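PDB 4HA6: pyridoxine 4-oxidase from Mesorhizobium loti, which uses FAD to oxidise pyridoxine, probably at its 4-hydroxymethyl group with oxygen as electron acceptor, as a member of the GMC oxidoreductase family. Local coordinates for residues Y92-P97 with W112-L117; G449-G454 with D458-A463; F474-S479 with E498-Q503. All coordinates share one frame; numbering follows the deposited sequence. Where two conformers were deposited one is given.

In the fold
Along the chain the three contacts follow one another without overlap: contact 1 closes before contact 2 opens, and contact 2 before contact 3. Contact 1, in the N-terminal half of this GMC oxidoreductase, joins the start of helix 97-107 to that of helix 114-124. Contact 2 ties up the loop leading to strand 473-475, an outermost strand of the parallel FAD-binding sheet, and contact 3 packs that strand and the next residue against helix 490-506. The centres of contacts 2 and 3 are about 12 Å apart, and backbone bonds join Gly449 to Ala478 and Cys451 to Ser479. Trp112 of contact 1 touches both Ala463 and Thr499, so parts far apart in sequence meet around helix 490-506.

Contact 1. Residues Y92-P97 with W112-L117; sequences YMRGHP and WGWDEL
Pro97 CG stands over one face of the Trp114 indole, a CH-pi contact that packs the first turns of two successive helices, 97-107 and 114-124, against each other in this GMC oxidoreductase. Pro97 CG sits 3.7 Å from the centroid of the five-membered ring of Trp114, only 14° off the ring normal, and CB of the proline reaches on to CG and CB of the tryptophan. The two side chains run side by side and point the same way. Trp114 CG lies opposite the main-chain N (chi1 -179°), which swings the six-membered ring out to the loop 94-96. There Arg94 crosses it at about a right angle: Arg94 CD meets Trp114 CH2 at 3.7 Å, and the edge of the guanidinium, its plane turned 60° from the indole, faces Trp114 CZ2, with Arg94 NH1 3.9 Å from that carbon. The charged end is held elsewhere, by a salt bridge to Glu125 and a bond to the carbonyl of Ile134, which should keep the arm extended beside the ring. Gly95 O approaches Trp114 CZ3 obliquely, at 3.4 Å. The backbone at Gly95 would jam a CB against the carbonyl O of Arg94, which by itself calls for glycine. At the other end of the tryptophan a water bridges the backbones, donating to Pro97 O at 2.9 Å and accepting from Trp114 N at 2.9 Å.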
loop_
_atom_site.group_PDB
_atom_site.type_symbol
_atom_site.label_atom_id
_atom_site.label_comp_id
_atom_site.label_asym_id
_atom_site.label_seq_id
_atom_site.Cartn_x
_atom_site.Cartn_y
_atom_site.Cartn_z
ATOM N N TYR A 92 -3.809 -3.236 9.167
ATOM C CA TYR A 92 -3.769 -4.542 8.501
ATOM C C TYR A 92 -5.159 -4.914 7.973
ATOM O O TYR A 92 -6.072 -5.228 8.757
ATOM C CB TYR A 92 -3.270 -5.622 9.461
ATOM C CG TYR A 92 -3.049 -6.975 8.813
ATOM C CD1 TYR A 92 -1.881 -7.248 8.096
ATOM C CD2 TYR A 92 -4.006 -7.981 8.923
ATOM C CE1 TYR A 92 -1.671 -8.497 7.506
ATOM C CE2 TYR A 92 -3.807 -9.233 8.337
ATOM C CZ TYR A 92 -2.647 -9.479 7.629
ATOM O OH TYR A 92 -2.477 -10.716 7.051
ATOM N N MET A 93 -5.317 -4.860 6.651
ATOM C CA MET A 93 -6.574 -5.208 5.993
ATOM C C MET A 93 -6.265 -6.166 4.848
ATOM O O MET A 93 -5.621 -5.764 3.882
ATOM C CB MET A 93 -7.234 -3.946 5.397
ATOM C CG MET A 93 -7.889 -2.995 6.402
ATOM S SD MET A 93 -6.738 -1.977 7.370
ATOM C CE MET A 93 -7.840 -0.604 7.758
ATOM N N ARG A 94 -6.719 -7.415 4.933
ATOM C CA ARG A 94 -6.485 -8.364 3.839
ATOM C C ARG A 94 -7.095 -7.856 2.533
ATOM O O ARG A 94 -6.483 -7.934 1.469
ATOM C CB ARG A 94 -7.102 -9.732 4.154
ATOM C CG ARG A 94 -6.480 -10.491 5.303
ATOM C CD ARG A 94 -7.305 -11.760 5.552
ATOM N NE ARG A 94 -6.651 -12.644 6.513
ATOM C CZ ARG A 94 -7.154 -13.804 6.926
ATOM N NH1 ARG A 94 -8.327 -14.231 6.465
ATOM N NH2 ARG A 94 -6.486 -14.534 7.804
ATOM N N GLY A 95 -8.304 -7.315 2.627
ATOM C CA GLY A 95 -9.074 -6.997 1.442
ATOM C C GLY A 95 -10.329 -7.852 1.491
ATOM O O GLY A 95 -10.498 -8.641 2.426
ATOM N N HIS A 96 -11.205 -7.692 0.500
ATOM C CA HIS A 96 -12.457 -8.443 0.422
ATOM C C HIS A 96 -12.319 -9.526 -0.639
ATOM O O HIS A 96 -11.675 -9.296 -1.662
ATOM C CB HIS A 96 -13.587 -7.486 0.044
ATOM C CG HIS A 96 -14.934 -8.136 -0.030
ATOM N ND1 HIS A 96 -15.431 -8.684 -1.193
ATOM C CD2 HIS A 96 -15.886 -8.326 0.915
ATOM C CE1 HIS A 96 -16.638 -9.174 -0.965
ATOM N NE2 HIS A 96 -16.932 -8.978 0.309
ATOM N N PRO A 97 -12.912 -10.711 -0.406
ATOM C CA PRO A 97 -12.793 -11.842 -1.342
ATOM C C PRO A 97 -13.032 -11.474 -2.809
ATOM O O PRO A 97 -12.325 -11.982 -3.692
ATOM C CB PRO A 97 -13.900 -12.790 -0.876
ATOM C CG PRO A 97 -13.924 -12.583 0.630
ATOM C CD PRO A 97 -13.668 -11.077 0.812
ATOM N N TRP A 112 -4.697 -17.009 -6.817
ATOM C CA TRP A 112 -4.823 -15.618 -6.443
ATOM C C TRP A 112 -6.214 -15.316 -5.916
ATOM O O TRP A 112 -6.569 -14.153 -5.724
ATOM C CB TRP A 112 -4.487 -14.734 -7.653
ATOM C CG TRP A 112 -3.021 -14.845 -8.046
ATOM C CD1 TRP A 112 -2.504 -15.336 -9.223
ATOM C CD2 TRP A 112 -1.896 -14.487 -7.238
ATOM N NE1 TRP A 112 -1.121 -15.278 -9.194
ATOM C CE2 TRP A 112 -0.728 -14.764 -7.984
ATOM C CE3 TRP A 112 -1.759 -13.944 -5.960
ATOM C CZ2 TRP A 112 0.542 -14.524 -7.489
ATOM C CZ3 TRP A 112 -0.498 -13.712 -5.471
ATOM C CH2 TRP A 112 0.637 -13.998 -6.232
ATOM N N GLY A 113 -7.010 -16.363 -5.696
ATOM C CA GLY A 113 -8.349 -16.204 -5.149
ATOM C C GLY A 113 -8.344 -16.298 -3.637
ATOM O O GLY A 113 -7.412 -16.866 -3.056
ATOM N N TRP A 114 -9.371 -15.732 -3.004
ATOM C CA TRP A 114 -9.477 -15.707 -1.547
ATOM C C TRP A 114 -9.271 -17.093 -0.903
ATOM O O TRP A 114 -8.543 -17.226 0.091
ATOM C CB TRP A 114 -10.846 -15.155 -1.146
ATOM C CG TRP A 114 -11.062 -15.063 0.335
ATOM C CD1 TRP A 114 -11.698 -15.977 1.135
ATOM C CD2 TRP A 114 -10.664 -13.987 1.192
ATOM N NE1 TRP A 114 -11.703 -15.538 2.441
ATOM C CE2 TRP A 114 -11.075 -14.321 2.506
ATOM C CE3 TRP A 114 -9.990 -12.777 0.980
ATOM C CZ2 TRP A 114 -10.847 -13.478 3.603
ATOM C CZ3 TRP A 114 -9.753 -11.947 2.067
ATOM C CH2 TRP A 114 -10.188 -12.297 3.364
ATOM N N ASP A 115 -9.911 -18.116 -1.469
ATOM C CA ASP A 115 -9.844 -19.470 -0.910
ATOM C C ASP A 115 -8.413 -19.987 -0.848
ATOM O O ASP A 115 -8.011 -20.580 0.150
ATOM C CB ASP A 115 -10.689 -20.445 -1.733
ATOM C CG ASP A 115 -12.177 -20.249 -1.527
ATOM O OD1 ASP A 115 -12.579 -19.695 -0.477
ATOM O OD2 ASP A 115 -12.946 -20.659 -2.422
ATOM N N GLU A 116 -7.645 -19.764 -1.914
ATOM C CA GLU A 116 -6.259 -20.239 -1.952
ATOM C C GLU A 116 -5.351 -19.301 -1.170
ATOM O O GLU A 116 -4.339 -19.725 -0.616
ATOM C CB GLU A 116 -5.767 -20.394 -3.391
ATOM C CG GLU A 116 -6.603 -21.365 -4.240
ATOM C CD GLU A 116 -6.155 -22.817 -4.141
ATOM O OE1 GLU A 116 -5.574 -23.206 -3.103
ATOM O OE2 GLU A 116 -6.393 -23.570 -5.116
ATOM N N LEU A 117 -5.712 -18.024 -1.120
ATOM C CA LEU A 117 -4.924 -17.054 -0.349
ATOM C C LEU A 117 -5.113 -17.260 1.152
ATOM O O LEU A 117 -4.235 -16.930 1.944
ATOM C CB LEU A 117 -5.302 -15.623 -0.736
ATOM C CG LEU A 117 -4.698 -15.193 -2.077
ATOM C CD1 LEU A 117 -5.134 -13.796 -2.445
ATOM C CD2 LEU A 117 -3.184 -15.280 -2.041
HETATM O O HOH W 1 -11.697 -14.783 -4.370
#

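Contact 2. Residues G449-G454 with D458-A463; sequences GTCRMG and DAVVDA
Arg452 reaches across to Ala459 with its guanidinium, while its own carbonyl ties the two backbones together. From CB the chain leaves with CG between the backbone N and carbonyl carbon (chi1 75°), then runs extended to NE. At the tip CZ lies 3.7 Å from Ala459 CA, which sits over one face of the guanidinium, offset toward its rim. Of the terminal nitrogens, Arg452 NH1 rests 3.6 Å from Ala459 CB, and NH2 lies beside Ala459 N and forms salt bridges with Asp456 and Asp284. Shortening this residue to an alanine is likely to leave those two carboxylates without their shared positive mate and Ala459 CA without the guanidinium face against it. Arg452 O accepts two bonds: Val460 N at 2.9 Å comes nearly head-on to the carbonyl but with a bent N-H...O angle (131°), while Val461 N, at 3.2 Å, arrives from above the carbonyl plane with a nearly straight one (168°). Gly454 N completes the pairing with a 2.9 Å bond to Val461 O. Beyond it, Val461 CG2 packs 3.6 Å from Met453 CB, and the methionine chain continues past Asp462 O to Ala463. Ala459 CB fits against Gly454, where any side chain would clash with it. Val461 thus bonds to the residues flanking Met453, a single bridge of parallel type in the loop leading to strand 473-475 of the FAD-binding sheet.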
loop_
_atom_site.group_PDB
_atom_site.type_symbol
_atom_site.label_atom_id
_atom_site.label_comp_id
_atom_site.label_asym_id
_atom_site.label_seq_id
_atom_site.Cartn_x
_atom_site.Cartn_y
_atom_site.Cartn_z
ATOM N N GLY A 449 0.210 -1.687 -9.289
ATOM C CA GLY A 449 -0.321 -2.033 -10.606
ATOM C C GLY A 449 0.564 -1.816 -11.829
ATOM O O GLY A 449 0.181 -2.151 -12.951
ATOM N N THR A 450 1.757 -1.272 -11.615
ATOM C CA THR A 450 2.597 -0.776 -12.707
ATOM C C THR A 450 3.398 -1.863 -13.420
ATOM O O THR A 450 4.086 -1.589 -14.409
ATOM C CB THR A 450 3.575 0.291 -12.181
ATOM O OG1 THR A 450 4.195 -0.189 -10.971
ATOM C CG2 THR A 450 2.814 1.573 -11.884
ATOM N N CYS A 451 3.348 -3.083 -12.894
ATOM C CA CYS A 451 3.918 -4.230 -13.587
ATOM C C CYS A 451 2.840 -5.308 -13.549
ATOM O O CYS A 451 3.049 -6.383 -12.990
ATOM C CB CYS A 451 5.192 -4.710 -12.895
ATOM S SG CYS A 451 6.624 -3.528 -12.974
ATOM N N ARG A 452 1.677 -5.012 -14.137
ATOM C CA ARG A 452 0.489 -5.838 -13.859
ATOM C C ARG A 452 0.635 -7.308 -14.242
ATOM O O ARG A 452 1.154 -7.667 -15.322
ATOM C CB ARG A 452 -0.797 -5.246 -14.461
ATOM C CG ARG A 452 -0.908 -5.413 -15.950
ATOM C CD ARG A 452 -2.222 -4.881 -16.535
ATOM N NE ARG A 452 -2.109 -4.962 -17.987
ATOM C CZ ARG A 452 -2.381 -6.059 -18.689
ATOM N NH1 ARG A 452 -2.818 -7.148 -18.070
ATOM N NH2 ARG A 452 -2.232 -6.064 -20.009
ATOM N N MET A 453 0.205 -8.152 -13.322
ATOM C CA MET A 453 0.069 -9.571 -13.583
ATOM C C MET A 453 -1.162 -9.780 -14.451
ATOM O O MET A 453 -2.219 -9.188 -14.187
ATOM C CB MET A 453 -0.088 -10.307 -12.251
ATOM C CG MET A 453 -0.471 -11.762 -12.390
ATOM S SD MET A 453 -0.631 -12.605 -10.796
ATOM C CE MET A 453 -1.979 -11.677 -10.043
ATOM N N GLY A 454 -1.042 -10.605 -15.493
ATOM C CA GLY A 454 -2.194 -10.889 -16.343
ATOM C C GLY A 454 -1.949 -12.080 -17.255
ATOM O O GLY A 454 -0.796 -12.456 -17.516
ATOM N N ASP A 458 0.118 -8.937 -23.462
ATOM C CA ASP A 458 0.871 -7.739 -23.084
ATOM C C ASP A 458 0.910 -7.395 -21.580
ATOM O O ASP A 458 1.368 -6.319 -21.201
ATOM C CB ASP A 458 0.426 -6.535 -23.920
ATOM C CG ASP A 458 1.093 -6.501 -25.284
ATOM O OD1 ASP A 458 2.309 -6.781 -25.364
ATOM O OD2 ASP A 458 0.397 -6.206 -26.270
ATOM N N ALA A 459 0.445 -8.313 -20.731
ATOM C CA ALA A 459 0.639 -8.188 -19.285
ATOM C C ALA A 459 2.137 -8.159 -19.002
ATOM O O ALA A 459 2.927 -8.711 -19.784
ATOM C CB ALA A 459 0.006 -9.365 -18.562
ATOM N N VAL A 460 2.546 -7.530 -17.901
ATOM C CA VAL A 460 3.981 -7.478 -17.586
ATOM C C VAL A 460 4.511 -8.775 -16.996
ATOM O O VAL A 460 5.588 -9.254 -17.408
ATOM C CB VAL A 460 4.354 -6.271 -16.736
ATOM C CG1 VAL A 460 5.877 -6.266 -16.427
ATOM C CG2 VAL A 460 3.967 -5.005 -17.468
ATOM N N VAL A 461 3.761 -9.356 -16.055
ATOM C CA VAL A 461 4.100 -10.682 -15.548
ATOM C C VAL A 461 2.958 -11.671 -15.725
ATOM O O VAL A 461 1.792 -11.277 -15.904
ATOM C CB VAL A 461 4.560 -10.659 -14.080
ATOM C CG1 VAL A 461 5.780 -9.782 -13.947
ATOM C CG2 VAL A 461 3.439 -10.153 -13.154
ATOM N N ASP A 462 3.301 -12.957 -15.733
ATOM C CA ASP A 462 2.285 -13.993 -15.816
ATOM C C ASP A 462 1.831 -14.310 -14.404
ATOM O O ASP A 462 2.208 -13.598 -13.472
ATOM C CB ASP A 462 2.788 -15.245 -16.567
ATOM C CG ASP A 462 3.994 -15.933 -15.896
ATOM O OD1 ASP A 462 4.307 -15.687 -14.711
ATOM O OD2 ASP A 462 4.641 -16.761 -16.573
ATOM N N ALA A 463 1.065 -15.387 -14.243
ATOM C CA ALA A 463 0.457 -15.731 -12.962
ATOM C C ALA A 463 1.494 -16.214 -11.964
ATOM O O ALA A 463 1.235 -16.251 -10.760
ATOM C CB ALA A 463 -0.619 -16.787 -13.161
#

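Contact 3. Residues F474-S479 with E498-Q503; sequences FVVDAS and ETFARQ. With FAD (flavin-adenine dinucleotide), chain B.
In Phe500 the CG atom stands opposite the main-chain N (chi1 178°), which sends its ring from the helix toward the strand, and Phe474, with CG anti to the carbonyl carbon (chi1 -53°), brings its own ring across to meet it. The two side chains cross at about a right angle, their ring planes inclined at 56° with centroids 5.3 Å apart. Phe500 leads with its rim, CE2 lying 3.6 Å from Phe474 CD1 and CZ reaching over the face of the Phe474 ring. Val476 takes a face of Phe500: its CG2 methyl stands 3.7 Å from the ring centroid, close to the ring normal, in a CH-pi contact, while its CG1 rests 3.8 Å from Phe500 CB. Val248 and Leu16 also touch the Phe500 side chain. Thus helix 490-506 packs on strand 473-475, an outermost strand of the parallel, Rossmann-type sheet that binds FAD, and on the residue that follows it, close to helix 11-20. Just past the strand the chain turns to the cofactor, where Ala478 N donates a nearly straight bond of 3.1 Å to FAD O2P. An Asx turn shapes this bend: Asp477 OD1 accepts from Ser479 N at 2.8 Å, while Asp477 OD2 accepts from Gly252 N and is bonded to Ser256 OG. On the helix, Arg502 NE bonds in the guanidinium plane to the anti lone pair of Glu498 OE1, 2.9 Å away, an oxygen also paired with Arg19.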
loop_
_atom_site.group_PDB
_atom_site.type_symbol
_atom_site.label_atom_id
_atom_site.label_comp_id
_atom_site.label_asym_id
_atom_site.label_seq_id
_atom_site.Cartn_x
_atom_site.Cartn_y
_atom_site.Cartn_z
ATOM N N PHE A 474 11.690 -12.056 -12.012
ATOM C CA PHE A 474 10.366 -12.032 -11.407
ATOM C C PHE A 474 10.089 -10.655 -10.792
ATOM O O PHE A 474 11.022 -9.924 -10.439
ATOM C CB PHE A 474 10.251 -13.164 -10.375
ATOM C CG PHE A 474 10.629 -14.522 -10.933
ATOM C CD1 PHE A 474 9.653 -15.384 -11.426
ATOM C CD2 PHE A 474 11.966 -14.913 -11.006
ATOM C CE1 PHE A 474 9.995 -16.624 -11.966
ATOM C CE2 PHE A 474 12.314 -16.154 -11.538
ATOM C CZ PHE A 474 11.326 -17.004 -12.015
ATOM N N VAL A 475 8.815 -10.277 -10.720
ATOM C CA VAL A 475 8.421 -9.026 -10.080
ATOM C C VAL A 475 7.465 -9.377 -8.938
ATOM O O VAL A 475 6.380 -9.916 -9.166
ATOM C CB VAL A 475 7.769 -8.053 -11.066
ATOM C CG1 VAL A 475 7.471 -6.742 -10.366
ATOM C CG2 VAL A 475 8.692 -7.816 -12.293
ATOM N N VAL A 476 7.898 -9.143 -7.702
ATOM C CA VAL A 476 7.131 -9.604 -6.556
ATOM C C VAL A 476 6.969 -8.484 -5.543
ATOM O O VAL A 476 7.696 -8.437 -4.544
ATOM C CB VAL A 476 7.779 -10.849 -5.891
ATOM C CG1 VAL A 476 6.870 -11.409 -4.815
ATOM C CG2 VAL A 476 8.024 -11.915 -6.929
ATOM N N ASP A 477 6.016 -7.583 -5.822
ATOM C CA ASP A 477 5.665 -6.474 -4.937
ATOM C C ASP A 477 4.317 -5.870 -5.356
ATOM O O ASP A 477 3.579 -6.479 -6.146
ATOM C CB ASP A 477 6.773 -5.408 -4.913
ATOM C CG ASP A 477 7.092 -4.858 -6.297
ATOM O OD1 ASP A 477 6.158 -4.746 -7.138
ATOM O OD2 ASP A 477 8.285 -4.545 -6.541
ATOM N N ALA A 478 4.000 -4.672 -4.863
ATOM C CA ALA A 478 2.696 -4.065 -5.136
ATOM C C ALA A 478 2.490 -3.759 -6.607
ATOM O O ALA A 478 1.357 -3.567 -7.042
ATOM C CB ALA A 478 2.492 -2.790 -4.309
ATOM N N SER A 479 3.577 -3.687 -7.371
ATOM C CA SER A 479 3.452 -3.364 -8.798
ATOM C C SER A 479 2.667 -4.432 -9.599
ATOM O O SER A 479 2.043 -4.111 -10.619
ATOM C CB SER A 479 4.834 -3.147 -9.405
ATOM O OG SER A 479 5.535 -4.379 -9.473
ATOM N N GLU A 498 4.541 -14.046 -0.048
ATOM C CA GLU A 498 4.471 -15.401 0.491
ATOM C C GLU A 498 4.093 -16.421 -0.588
ATOM O O GLU A 498 4.685 -17.504 -0.634
ATOM C CB GLU A 498 3.514 -15.496 1.685
ATOM C CG GLU A 498 3.328 -16.915 2.260
ATOM C CD GLU A 498 4.619 -17.555 2.790
ATOM O OE1 GLU A 498 4.665 -18.802 2.884
ATOM O OE2 GLU A 498 5.583 -16.833 3.126
ATOM N N THR A 499 3.143 -16.100 -1.470
ATOM C CA THR A 499 2.812 -17.109 -2.485
ATOM C C THR A 499 3.983 -17.322 -3.449
ATOM O O THR A 499 4.218 -18.442 -3.911
ATOM C CB THR A 499 1.406 -16.958 -3.209
ATOM O OG1 THR A 499 1.568 -16.542 -4.564
ATOM C CG2 THR A 499 0.431 -16.060 -2.471
ATOM N N PHE A 500 4.755 -16.275 -3.718
ATOM C CA PHE A 500 5.937 -16.478 -4.544
ATOM C C PHE A 500 7.004 -17.300 -3.818
ATOM O O PHE A 500 7.721 -18.080 -4.443
ATOM C CB PHE A 500 6.532 -15.163 -5.019
ATOM C CG PHE A 500 7.781 -15.342 -5.821
ATOM C CD1 PHE A 500 9.029 -15.306 -5.214
ATOM C CD2 PHE A 500 7.704 -15.582 -7.185
ATOM C CE1 PHE A 500 10.185 -15.480 -5.957
ATOM C CE2 PHE A 500 8.848 -15.751 -7.934
ATOM C CZ PHE A 500 10.094 -15.704 -7.318
ATOM N N ALA A 501 7.131 -17.122 -2.504
ATOM C CA ALA A 501 8.117 -17.902 -1.750
ATOM C C ALA A 501 7.738 -19.373 -1.807
ATOM O O ALA A 501 8.586 -20.243 -2.001
ATOM C CB ALA A 501 8.199 -17.437 -0.315
ATOM N N ARG A 502 6.448 -19.639 -1.651
ATOM C CA ARG A 502 5.942 -21.005 -1.702
ATOM C C ARG A 502 6.179 -21.622 -3.078
ATOM O O ARG A 502 6.531 -22.797 -3.185
ATOM C CB ARG A 502 4.461 -21.032 -1.325
ATOM C CG ARG A 502 4.202 -20.561 0.108
ATOM C CD ARG A 502 2.718 -20.553 0.482
ATOM N NE ARG A 502 2.582 -20.603 1.933
ATOM C CZ ARG A 502 1.659 -21.308 2.576
ATOM N NH1 ARG A 502 0.756 -22.009 1.902
ATOM N NH2 ARG A 502 1.629 -21.298 3.896
ATOM N N GLN A 503 6.030 -20.822 -4.127
ATOM C CA GLN A 503 6.216 -21.285 -5.500
ATOM C C GLN A 503 7.691 -21.582 -5.800
ATOM O O GLN A 503 8.016 -22.540 -6.504
ATOM C CB GLN A 503 5.641 -20.236 -6.458
ATOM C CG GLN A 503 6.328 -20.093 -7.804
ATOM C CD GLN A 503 5.864 -18.838 -8.535
ATOM O OE1 GLN A 503 4.722 -18.409 -8.388
ATOM N NE2 GLN A 503 6.755 -18.238 -9.302
HETATM P PA FAD B . 8.192 -1.058 -0.394
HETATM O O1A FAD B . 7.817 -1.626 0.968
HETATM O O2A FAD B . 8.014 0.415 -0.633
HETATM O O5B FAD B . 9.734 -1.468 -0.664
HETATM C C5B FAD B . 10.539 -0.939 -1.714
HETATM C C4B FAD B . 11.971 -1.046 -1.210
HETATM O O4B FAD B . 12.908 -1.164 -2.286
HETATM C C3B FAD B . 12.362 0.198 -0.423
HETATM O O3B FAD B . 13.020 -0.262 0.769
HETATM C C2B FAD B . 13.326 0.950 -1.339
HETATM O O2B FAD B . 14.301 1.692 -0.585
HETATM C C1B FAD B . 13.950 -0.178 -2.155
HETATM N N9A FAD B . 14.383 0.197 -3.534
HETATM C C8A FAD B . 13.697 0.949 -4.423
HETATM N N7A FAD B . 14.392 1.060 -5.587
HETATM C C5A FAD B . 15.548 0.366 -5.459
HETATM C C6A FAD B . 16.726 0.073 -6.317
HETATM N N6A FAD B . 16.810 0.557 -7.596
HETATM N N1A FAD B . 17.716 -0.700 -5.785
HETATM C C2A FAD B . 17.642 -1.194 -4.531
HETATM N N3A FAD B . 16.592 -0.963 -3.711
HETATM C C4A FAD B . 15.531 -0.204 -4.105
HETATM N N1 FAD B . -0.481 -0.209 3.913
HETATM C C2 FAD B . -1.334 -0.833 4.747
HETATM O O2 FAD B . -1.792 -1.946 4.406
HETATM N N3 FAD B . -1.732 -0.292 5.914
HETATM C C4 FAD B . -1.288 0.903 6.339
HETATM O O4 FAD B . -1.681 1.402 7.427
HETATM C C4X FAD B . -0.346 1.651 5.476
HETATM N N5 FAD B . 0.136 2.864 5.818
HETATM C C5X FAD B . 1.013 3.518 5.016
HETATM C C6 FAD B . 1.512 4.766 5.384
HETATM C C7 FAD B . 2.418 5.433 4.565
HETATM C C7M FAD B . 2.951 6.782 4.980
HETATM C C8 FAD B . 2.861 4.810 3.287
HETATM C C8M FAD B . 3.836 5.538 2.401
HETATM C C9 FAD B . 2.371 3.560 2.910
HETATM C C9A FAD B . 1.457 2.903 3.733
HETATM N N10 FAD B . 0.951 1.645 3.361
HETATM C C10 FAD B . 0.046 0.997 4.214
HETATM C "C1'" FAD B . 1.365 1.027 2.095
HETATM C "C2'" FAD B . 2.350 -0.115 2.286
HETATM O "O2'" FAD B . 3.377 0.267 3.215
HETATM C "C3'" FAD B . 2.953 -0.417 0.913
HETATM O "O3'" FAD B . 1.878 -0.614 -0.021
HETATM C "C4'" FAD B . 3.844 -1.646 0.952
HETATM O "O4'" FAD B . 4.864 -1.426 1.942
HETATM C "C5'" FAD B . 4.465 -1.932 -0.420
HETATM O "O5'" FAD B . 5.589 -2.788 -0.229
HETATM P P FAD B . 6.533 -3.143 -1.472
HETATM O O1P FAD B . 7.411 -4.344 -1.142
HETATM O O2P FAD B . 5.709 -3.157 -2.744
HETATM O O3P FAD B . 7.442 -1.827 -1.584
#